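Local structure of post-proline cleaving enzyme (Rickettsia typhi, 4HVT) at residues G185-P190 against S212-S217; K238-V243 against A262-Y267; L449-A454 against P463-Y468. The protein probably acts as a serine oligopeptidase of the prolyl oligopeptidase family, hydrolysing peptide bonds on the carboxyl side of proline. All coordinates share one frame; numbering follows the deposited sequence.

Interaction 1: G185-P190 against S212-S217; sequences GKFTYP and SLYPNS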
loop_
_atom_site.group_PDB
_atom_site.type_symbol
_atom_site.label_atom_id
_atom_site.label_comp_id
_atom_site.label_asym_id
_atom_site.label_seq_id
_atom_site.Cartn_x
_atom_site.Cartn_y
_atom_site.Cartn_z
ATOM N N GLY A 185 -5.708 7.148 -17.100
ATOM C CA GLY A 185 -4.770 8.016 -16.405
ATOM C C GLY A 185 -4.333 7.362 -15.111
ATOM O O GLY A 185 -5.137 6.666 -14.497
ATOM N N LYS A 186 -3.061 7.575 -14.720
ATOM C CA LYS A 186 -2.567 6.936 -13.492
ATOM C C LYS A 186 -3.310 7.464 -12.270
ATOM O O LYS A 186 -3.258 8.643 -11.923
ATOM C CB LYS A 186 -1.067 7.103 -13.294
ATOM C CG LYS A 186 -0.232 6.353 -14.297
ATOM C CD LYS A 186 1.217 6.230 -13.841
ATOM C CE LYS A 186 1.890 7.572 -13.693
ATOM N NZ LYS A 186 3.274 7.370 -13.164
ATOM N N PHE A 187 -3.990 6.557 -11.602
ATOM C CA PHE A 187 -4.827 6.842 -10.429
ATOM C C PHE A 187 -5.832 7.982 -10.698
ATOM O O PHE A 187 -6.136 8.799 -9.844
ATOM C CB PHE A 187 -3.974 7.065 -9.189
ATOM C CG PHE A 187 -3.103 5.882 -8.857
ATOM C CD1 PHE A 187 -3.674 4.665 -8.495
ATOM C CD2 PHE A 187 -1.744 5.949 -9.013
ATOM C CE1 PHE A 187 -2.893 3.558 -8.198
ATOM C CE2 PHE A 187 -0.964 4.851 -8.746
ATOM C CZ PHE A 187 -1.530 3.669 -8.361
ATOM N N THR A 188 -6.399 7.930 -11.882
ATOM C CA THR A 188 -7.618 8.716 -12.196
ATOM C C THR A 188 -8.741 8.093 -11.428
ATOM O O THR A 188 -9.068 6.921 -11.642
ATOM C CB THR A 188 -7.944 8.687 -13.681
ATOM O OG1 THR A 188 -6.959 9.462 -14.400
ATOM C CG2 THR A 188 -9.319 9.317 -13.892
ATOM N N TYR A 189 -9.289 8.856 -10.491
ATOM C CA TYR A 189 -10.448 8.477 -9.715
ATOM C C TYR A 189 -11.484 9.602 -9.721
ATOM O O TYR A 189 -11.116 10.808 -9.613
ATOM C CB TYR A 189 -10.078 8.243 -8.243
ATOM C CG TYR A 189 -9.277 7.029 -7.924
ATOM C CD1 TYR A 189 -9.843 5.762 -7.922
ATOM C CD2 TYR A 189 -7.968 7.163 -7.519
ATOM C CE1 TYR A 189 -9.064 4.634 -7.562
ATOM C CE2 TYR A 189 -7.198 6.069 -7.170
ATOM C CZ TYR A 189 -7.743 4.824 -7.187
ATOM O OH TYR A 189 -6.914 3.779 -6.841
ATOM N N PRO A 190 -12.768 9.239 -9.855
ATOM C CA PRO A 190 -13.814 10.291 -9.887
ATOM C C PRO A 190 -14.477 10.495 -8.539
ATOM O O PRO A 190 -14.553 9.560 -7.716
ATOM C CB PRO A 190 -14.825 9.733 -10.869
ATOM C CG PRO A 190 -14.740 8.218 -10.628
ATOM C CD PRO A 190 -13.275 7.966 -10.367
ATOM N N SER A 212 6.124 13.247 -13.220
ATOM C CA SER A 212 5.991 11.953 -12.561
ATOM C C SER A 212 4.930 11.090 -13.291
ATOM O O SER A 212 4.664 9.924 -12.894
ATOM C CB SER A 212 5.566 12.158 -11.077
ATOM O OG SER A 212 6.603 12.846 -10.362
ATOM N N LEU A 213 4.339 11.672 -14.343
ATOM C CA LEU A 213 3.434 11.045 -15.313
ATOM C C LEU A 213 2.013 10.868 -14.775
ATOM O O LEU A 213 1.203 10.234 -15.433
ATOM C CB LEU A 213 3.994 9.751 -15.940
ATOM C CG LEU A 213 5.421 9.825 -16.483
ATOM C CD1 LEU A 213 5.868 8.481 -17.058
ATOM C CD2 LEU A 213 5.601 10.934 -17.469
ATOM N N TYR A 214 1.704 11.507 -13.658
ATOM C CA TYR A 214 0.331 11.526 -13.131
ATOM C C TYR A 214 -0.461 12.620 -13.838
ATOM O O TYR A 214 0.099 13.621 -14.288
ATOM C CB TYR A 214 0.307 11.763 -11.625
ATOM C CG TYR A 214 0.933 10.668 -10.842
ATOM C CD1 TYR A 214 0.313 9.436 -10.769
ATOM C CD2 TYR A 214 2.164 10.833 -10.208
ATOM C CE1 TYR A 214 0.911 8.384 -10.076
ATOM C CE2 TYR A 214 2.778 9.758 -9.543
ATOM C CZ TYR A 214 2.143 8.554 -9.485
ATOM O OH TYR A 214 2.685 7.488 -8.775
ATOM N N PRO A 215 -1.781 12.469 -13.893
ATOM C CA PRO A 215 -2.601 13.583 -14.436
ATOM C C PRO A 215 -2.340 14.906 -13.721
ATOM O O PRO A 215 -2.279 14.935 -12.468
ATOM C CB PRO A 215 -4.029 13.131 -14.168
ATOM C CG PRO A 215 -3.939 11.611 -14.099
ATOM C CD PRO A 215 -2.612 11.349 -13.397
ATOM N N ASN A 216 -2.192 15.979 -14.505
ATOM C CA ASN A 216 -1.973 17.285 -13.942
ATOM C C ASN A 216 -3.235 18.172 -13.843
ATOM O O ASN A 216 -3.147 19.303 -13.356
ATOM C CB ASN A 216 -0.889 18.053 -14.709
ATOM C CG ASN A 216 -1.373 18.557 -16.067
ATOM O OD1 ASN A 216 -2.374 18.103 -16.620
ATOM N ND2 ASN A 216 -0.661 19.509 -16.616
ATOM N N SER A 217 -4.374 17.669 -14.268
ATOM C CA SER A 217 -5.587 18.527 -14.356
ATOM C C SER A 217 -6.786 17.932 -13.697
ATOM O O SER A 217 -6.854 16.711 -13.591
ATOM C CB SER A 217 -5.911 18.805 -15.817
ATOM O OG SER A 217 -4.819 19.430 -16.462
HETATM O O HOH W 1 3.070 5.740 -10.906
HETATM O O HOH W 2 -1.422 9.382 -16.205
#

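Interaction 2: K238-V243 against A262-Y267; sequences KEYIYV and ANKDFY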
loop_
_atom_site.group_PDB
_atom_site.type_symbol
_atom_site.label_atom_id
_atom_site.label_comp_id
_atom_site.label_asym_id
_atom_site.label_seq_id
_atom_site.Cartn_x
_atom_site.Cartn_y
_atom_site.Cartn_z
ATOM N N LYS A 238 4.138 21.095 -14.253
ATOM C CA LYS A 238 4.781 19.851 -14.583
ATOM C C LYS A 238 5.668 19.321 -13.473
ATOM O O LYS A 238 5.836 18.103 -13.342
ATOM C CB LYS A 238 5.689 20.046 -15.856
ATOM C CG LYS A 238 5.298 19.066 -16.924
ATOM C CD LYS A 238 3.919 19.473 -17.452
ATOM C CE LYS A 238 3.839 19.411 -18.963
ATOM N NZ LYS A 238 3.231 18.124 -19.408
ATOM N N GLU A 239 6.258 20.218 -12.678
ATOM C CA GLU A 239 7.225 19.819 -11.658
ATOM C C GLU A 239 6.499 19.295 -10.424
ATOM O O GLU A 239 7.118 18.674 -9.604
ATOM C CB GLU A 239 8.113 21.020 -11.234
ATOM C CG GLU A 239 8.996 21.600 -12.363
ATOM C CD GLU A 239 8.291 22.474 -13.416
ATOM O OE1 GLU A 239 7.101 22.917 -13.260
ATOM O OE2 GLU A 239 8.989 22.664 -14.457
ATOM N N TYR A 240 5.193 19.572 -10.291
ATOM C CA TYR A 240 4.421 18.962 -9.175
ATOM C C TYR A 240 4.266 17.453 -9.428
ATOM O O TYR A 240 4.505 16.974 -10.520
ATOM C CB TYR A 240 3.039 19.610 -9.003
ATOM C CG TYR A 240 2.983 20.930 -8.303
ATOM C CD1 TYR A 240 3.998 21.854 -8.406
ATOM C CD2 TYR A 240 1.908 21.246 -7.485
ATOM C CE1 TYR A 240 3.929 23.083 -7.795
ATOM C CE2 TYR A 240 1.859 22.439 -6.819
ATOM C CZ TYR A 240 2.875 23.372 -6.982
ATOM O OH TYR A 240 2.789 24.582 -6.319
ATOM N N ILE A 241 3.894 16.704 -8.400
ATOM C CA ILE A 241 3.764 15.245 -8.536
ATOM C C ILE A 241 2.396 14.892 -9.107
ATOM O O ILE A 241 2.305 14.180 -10.131
ATOM C CB ILE A 241 3.975 14.523 -7.202
ATOM C CG1 ILE A 241 5.277 15.021 -6.523
ATOM C CG2 ILE A 241 4.047 13.014 -7.413
ATOM C CD1 ILE A 241 6.511 15.091 -7.420
ATOM N N TYR A 242 1.324 15.330 -8.412
ATOM C CA TYR A 242 -0.025 14.962 -8.870
ATOM C C TYR A 242 -1.034 15.965 -8.314
ATOM O O TYR A 242 -0.679 16.769 -7.450
ATOM C CB TYR A 242 -0.429 13.532 -8.501
ATOM C CG TYR A 242 -0.557 13.325 -7.035
ATOM C CD1 TYR A 242 -1.695 13.765 -6.343
ATOM C CD2 TYR A 242 0.468 12.730 -6.303
ATOM C CE1 TYR A 242 -1.820 13.633 -4.970
ATOM C CE2 TYR A 242 0.357 12.609 -4.899
ATOM C CZ TYR A 242 -0.793 13.036 -4.259
ATOM O OH TYR A 242 -0.897 13.002 -2.874
ATOM N N VAL A 243 -2.261 15.902 -8.857
ATOM C CA VAL A 243 -3.398 16.614 -8.283
ATOM C C VAL A 243 -4.568 15.661 -8.094
ATOM O O VAL A 243 -4.799 14.781 -8.925
ATOM C CB VAL A 243 -3.814 17.823 -9.126
ATOM C CG1 VAL A 243 -4.417 17.453 -10.471
ATOM C CG2 VAL A 243 -4.831 18.646 -8.366
ATOM N N ALA A 262 -2.924 19.324 -4.316
ATOM C CA ALA A 262 -1.808 19.383 -5.268
ATOM C C ALA A 262 -0.525 19.037 -4.517
ATOM O O ALA A 262 -0.035 19.797 -3.717
ATOM C CB ALA A 262 -1.692 20.752 -5.896
ATOM N N ASN A 263 -0.001 17.886 -4.826
ATOM C CA ASN A 263 1.172 17.377 -4.146
ATOM C C ASN A 263 2.396 17.914 -4.941
ATOM O O ASN A 263 2.563 17.590 -6.124
ATOM C CB ASN A 263 1.122 15.867 -4.104
ATOM C CG ASN A 263 2.260 15.296 -3.273
ATOM O OD1 ASN A 263 3.373 15.788 -3.385
ATOM N ND2 ASN A 263 2.000 14.319 -2.440
ATOM N N LYS A 264 3.153 18.792 -4.290
ATOM C CA LYS A 264 4.266 19.497 -4.945
ATOM C C LYS A 264 5.510 18.607 -5.072
ATOM O O LYS A 264 6.132 18.525 -6.145
ATOM C CB LYS A 264 4.624 20.739 -4.147
ATOM C CG LYS A 264 3.454 21.667 -3.812
ATOM C CD LYS A 264 3.946 22.770 -2.845
ATOM C CE LYS A 264 4.848 23.759 -3.578
ATOM N NZ LYS A 264 5.601 24.644 -2.633
ATOM N N ASP A 265 5.921 18.010 -3.979
ATOM C CA ASP A 265 7.214 17.268 -3.926
ATOM C C ASP A 265 7.191 15.988 -3.091
ATOM O O ASP A 265 8.236 15.526 -2.583
ATOM C CB ASP A 265 8.286 18.230 -3.420
ATOM C CG ASP A 265 8.136 18.560 -1.934
ATOM O OD1 ASP A 265 7.202 18.080 -1.298
ATOM O OD2 ASP A 265 9.013 19.288 -1.399
ATOM N N PHE A 266 6.008 15.371 -3.054
ATOM C CA PHE A 266 5.705 14.154 -2.329
ATOM C C PHE A 266 5.211 14.446 -0.893
ATOM O O PHE A 266 4.218 13.840 -0.462
ATOM C CB PHE A 266 6.830 13.128 -2.330
ATOM C CG PHE A 266 6.323 11.732 -2.141
ATOM C CD1 PHE A 266 5.873 11.016 -3.227
ATOM C CD2 PHE A 266 6.252 11.190 -0.873
ATOM C CE1 PHE A 266 5.350 9.733 -3.036
ATOM C CE2 PHE A 266 5.722 9.901 -0.676
ATOM C CZ PHE A 266 5.325 9.184 -1.770
ATOM N N TYR A 267 5.892 15.350 -0.173
ATOM C CA TYR A 267 5.587 15.657 1.251
ATOM C C TYR A 267 4.931 16.993 1.480
ATOM O O TYR A 267 4.230 17.174 2.489
ATOM C CB TYR A 267 6.862 15.557 2.116
ATOM C CG TYR A 267 7.388 14.138 2.142
ATOM C CD1 TYR A 267 6.745 13.136 2.839
ATOM C CD2 TYR A 267 8.509 13.794 1.368
ATOM C CE1 TYR A 267 7.200 11.819 2.798
ATOM C CE2 TYR A 267 8.966 12.479 1.319
ATOM C CZ TYR A 267 8.303 11.497 2.044
ATOM O OH TYR A 267 8.768 10.174 1.968
HETATM O O HOH W 3 8.712 18.677 -7.001
#

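Interaction 3: L449-A454 against P463-Y468; sequences LEQKEA and PYFLVY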
loop_
_atom_site.group_PDB
_atom_site.type_symbol
_atom_site.label_atom_id
_atom_site.label_comp_id
_atom_site.label_asym_id
_atom_site.label_seq_id
_atom_site.Cartn_x
_atom_site.Cartn_y
_atom_site.Cartn_z
ATOM N N LEU A 449 5.237 -15.489 19.302
ATOM C CA LEU A 449 5.401 -14.155 18.759
ATOM C C LEU A 449 6.161 -13.355 19.811
ATOM O O LEU A 449 5.636 -13.121 20.940
ATOM C CB LEU A 449 4.034 -13.525 18.477
ATOM C CG LEU A 449 4.054 -12.016 18.173
ATOM C CD1 LEU A 449 4.972 -11.723 16.976
ATOM C CD2 LEU A 449 2.665 -11.473 17.941
ATOM N N GLU A 450 7.388 -12.922 19.468
ATOM C CA GLU A 450 8.155 -12.084 20.371
ATOM C C GLU A 450 8.426 -10.721 19.747
ATOM O O GLU A 450 8.873 -10.632 18.597
ATOM C CB GLU A 450 9.491 -12.713 20.709
ATOM C CG GLU A 450 9.508 -13.796 21.736
ATOM C CD GLU A 450 10.947 -14.182 22.017
ATOM O OE1 GLU A 450 11.341 -15.296 21.631
ATOM O OE2 GLU A 450 11.699 -13.312 22.534
ATOM N N GLN A 451 8.250 -9.678 20.540
ATOM C CA GLN A 451 8.683 -8.330 20.130
ATOM C C GLN A 451 9.990 -8.026 20.794
ATOM O O GLN A 451 10.110 -8.102 22.017
ATOM C CB GLN A 451 7.622 -7.289 20.484
ATOM C CG GLN A 451 8.049 -5.904 20.101
ATOM C CD GLN A 451 6.959 -4.880 20.277
ATOM O OE1 GLN A 451 5.792 -5.213 20.602
ATOM N NE2 GLN A 451 7.337 -3.613 20.095
ATOM N N LYS A 452 11.015 -7.832 19.991
ATOM C CA LYS A 452 12.346 -7.663 20.438
ATOM C C LYS A 452 12.938 -6.349 19.903
ATOM O O LYS A 452 12.276 -5.619 19.166
ATOM C CB LYS A 452 13.152 -8.894 19.959
ATOM C CG LYS A 452 12.730 -10.217 20.603
ATOM C CD LYS A 452 13.425 -11.412 19.983
ATOM C CE LYS A 452 14.859 -11.557 20.468
ATOM N NZ LYS A 452 14.931 -12.414 21.678
ATOM N N GLU A 453 14.137 -6.012 20.358
ATOM C CA GLU A 453 14.898 -4.857 19.839
ATOM C C GLU A 453 16.344 -5.154 19.570
ATOM O O GLU A 453 16.997 -5.845 20.298
ATOM C CB GLU A 453 14.844 -3.685 20.792
ATOM C CG GLU A 453 13.416 -3.208 21.073
ATOM C CD GLU A 453 13.382 -1.967 21.946
ATOM O OE1 GLU A 453 14.309 -1.828 22.796
ATOM O OE2 GLU A 453 12.437 -1.135 21.760
ATOM N N ALA A 454 16.851 -4.612 18.482
ATOM C CA ALA A 454 18.277 -4.668 18.197
ATOM C C ALA A 454 18.871 -3.294 18.528
ATOM O O ALA A 454 18.154 -2.322 18.602
ATOM C CB ALA A 454 18.470 -5.008 16.737
ATOM N N PRO A 463 12.984 -1.945 16.691
ATOM C CA PRO A 463 12.081 -3.045 16.969
ATOM C C PRO A 463 12.147 -4.096 15.890
ATOM O O PRO A 463 12.359 -3.789 14.710
ATOM C CB PRO A 463 10.690 -2.413 16.902
ATOM C CG PRO A 463 10.898 -0.958 17.003
ATOM C CD PRO A 463 12.264 -0.702 16.402
ATOM N N TYR A 464 11.935 -5.333 16.292
ATOM C CA TYR A 464 11.619 -6.368 15.358
ATOM C C TYR A 464 10.701 -7.423 15.992
ATOM O O TYR A 464 10.672 -7.594 17.216
ATOM C CB TYR A 464 12.869 -7.028 14.754
ATOM C CG TYR A 464 13.787 -7.816 15.667
ATOM C CD1 TYR A 464 14.808 -7.179 16.396
ATOM C CD2 TYR A 464 13.695 -9.175 15.750
ATOM C CE1 TYR A 464 15.710 -7.888 17.199
ATOM C CE2 TYR A 464 14.586 -9.889 16.535
ATOM C CZ TYR A 464 15.604 -9.255 17.249
ATOM O OH TYR A 464 16.432 -10.055 18.064
ATOM N N PHE A 465 9.950 -8.074 15.123
ATOM C CA PHE A 465 8.987 -9.113 15.437
ATOM C C PHE A 465 9.475 -10.471 14.953
ATOM O O PHE A 465 9.816 -10.668 13.759
ATOM C CB PHE A 465 7.628 -8.757 14.887
ATOM C CG PHE A 465 7.041 -7.568 15.562
ATOM C CD1 PHE A 465 6.280 -7.701 16.704
ATOM C CD2 PHE A 465 7.303 -6.301 15.088
ATOM C CE1 PHE A 465 5.755 -6.572 17.357
ATOM C CE2 PHE A 465 6.847 -5.185 15.722
ATOM C CZ PHE A 465 6.010 -5.297 16.845
ATOM N N LEU A 466 9.545 -11.395 15.904
ATOM C CA LEU A 466 10.078 -12.700 15.671
ATOM C C LEU A 466 8.946 -13.729 15.886
ATOM O O LEU A 466 8.304 -13.721 16.950
ATOM C CB LEU A 466 11.176 -12.943 16.692
ATOM C CG LEU A 466 11.735 -14.347 16.757
ATOM C CD1 LEU A 466 12.474 -14.799 15.502
ATOM C CD2 LEU A 466 12.660 -14.451 17.978
ATOM N N VAL A 467 8.689 -14.588 14.893
ATOM C CA VAL A 467 7.651 -15.627 14.972
ATOM C C VAL A 467 8.291 -16.982 14.642
ATOM O O VAL A 467 9.030 -17.123 13.648
ATOM C CB VAL A 467 6.504 -15.383 13.976
ATOM C CG1 VAL A 467 5.506 -16.549 13.944
ATOM C CG2 VAL A 467 5.772 -14.123 14.367
ATOM N N TYR A 468 8.034 -17.978 15.482
ATOM C CA TYR A 468 8.605 -19.300 15.272
ATOM C C TYR A 468 7.674 -20.370 15.821
ATOM O O TYR A 468 6.697 -20.099 16.564
ATOM C CB TYR A 468 10.030 -19.452 15.873
ATOM C CG TYR A 468 10.155 -19.205 17.355
ATOM C CD1 TYR A 468 10.449 -17.933 17.866
ATOM C CD2 TYR A 468 10.026 -20.254 18.251
ATOM C CE1 TYR A 468 10.594 -17.739 19.245
ATOM C CE2 TYR A 468 10.164 -20.052 19.604
ATOM C CZ TYR A 468 10.469 -18.798 20.089
ATOM O OH TYR A 468 10.544 -18.649 21.468
HETATM O O HOH W 4 17.593 -8.730 20.119
#

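Interaction 1: G185-P190 against S212-S217
Lys186 reaches over a face of the Tyr214 ring and joins two neighbouring blades of the N-terminal beta-propeller, since 185-186 pairs with strand 155-162 while 212-216 is the loop leading into strand 217-222. Its NZ stands 4.1 Å from the centroid of the Tyr214 ring, 17° off the normal, a cation-pi contact, and CE lies over the same ring as a CH-pi partner. The ammonium also gives a hydrogen bond of 2.9 Å to Ser212 O, in the plane of that carbonyl, and another to a water that also meets Tyr214 OH. The bend at chi3 (-62°) turns CE towards Leu213 O, 3.3 Å away. Phe187 lies alongside Tyr214, pointing the same way, and its CD2 comes 3.8 Å from Tyr214 CE1, an atom near the plane of the phenylalanine ring. A second water accepts from Lys186 N and donates to Leu213 O, and beside it Pro215 CD packs 3.1 Å from Lys186 O. Behind these contacts, a type II turn from Gly185 to Thr188 sets the backbone, closed by Thr188 N to Gly185 O at 3.2 Å. Asn201 ND2 bonds Phe187 O, and the backbone O of Asn201 is hydrogen-bonded to Thr188 OG1.

Interaction 2: K238-V243 against A262-Y267
Asn263 O receives two backbone N-H groups from across the strand pair: Ile241 N at 2.8 Å and, more weakly, Tyr242 N at 3.4 Å. Two residues facing one make this a classic beta bulge, at the open end of a propeller hairpin; the return bond runs from Asn263 N to Tyr242 O, 2.9 Å. The Asn263 side chain, with CG anti to its backbone N (chi1 -174°), is held at both ends of its amide. OD1 accepts from Phe266 N on a lone pair, an Asx motif, while ND2 bonds Phe266 O and makes a weak 3.2 Å bond to Tyr242 OH. Meanwhile Asn263 CB sits over one face of the Tyr242 ring, 3.6 Å from its centroid, the ring and amide planes 54° apart. Tyr240 and Lys264 run side by side: Lys264 CG lies 3.9 Å from the Tyr240 centroid, over a face, and Ala262 CB meets the ring edge. Ile241 CG1 packs 3.6 Å from Phe266 N. Further out, Tyr240 OH bonds Asp270 on strand 269-275, the next strand of this blade. Beyond Asn263 the chain turns to the catalytic-domain side, where Asp265 O and the side chains of Phe266 and Tyr267 all meet Thr609 on helix 608-611.

Interaction 3: L449-A454 against P463-Y468
Lys452 sets its CB over one face of the Tyr464 ring in this antiparallel hairpin, offset toward the rim and 3.8 Å from the centroid, and the rest of its chain slants past the ring. Tyr464 CG sits between its own backbone N and carbonyl carbon (chi1 65°), and the ring comes back over the neighbouring strand: its edge meets Ala454 N, and Lys452 CE reaches to 3.2 Å from Tyr464 OH. That hydroxyl donates to a water, which in turn donates to Glu453 O. The lysine chain, bent at chi3 and chi4, passes Leu466 CD2 with its CD and brings NZ to 3.5 Å from Glu450 OE2, a long salt bridge within one strand. The other carboxylate oxygen, Glu450 OE1, lies at the edge of the Tyr468 ring and takes a weak bond from its hydroxyl; carboxylate and ring planes stand 76° apart.

Leu449, Gln451, Phe465 and Val467 share the other face. Gln451 is extended and runs beside Phe465, pointing the same way with amide and ring planes 41° apart, its OE1 3.5 Å from Phe465 CE1; NE2 bonds Asn369 O and OE1 accepts from Asn396 ND2. Leu449 CD1 touches Val467 CG2 at 3.6 Å and the edge of the Phe465 ring.

Between the two faces, Glu450 pairs with Leu466 and Lys452 with Tyr464 through two backbone bonds each. Strand 447-455 is one of the two edge strands of the eight-stranded alpha/beta-hydrolase sheet; 461-469 continues inward to strand 510-514, where Leu466 and Tyr464 touch Val512, and helix 536-551 packs on Tyr464 through Val545, Glu548 and Leu549.

How the interactions relate
Interactions 1 and 2 are neighbours in the propeller, their centres 11 Å apart, and they touch directly: Tyr214 CD2 lies 3.4 Å from Ile241 O, and Tyr214 CB packs 3.7 Å from Tyr242 CB. Segment 212-217 therefore meets 185-190 and 238-243 alike. Interaction 3 belongs to the hydrolase domain on the opposite side of the chain's centre, 40 Å from interaction 1 and 37 Å from interaction 2 between centres. The first two lie towards the domain interface; Phe187 is near, without touching, the probable Ser566, His682 and Asp649 triad, whereas 449-454 with 463-468 lies at one edge of the sheet that also carries strand 560-565, which leads into Ser566.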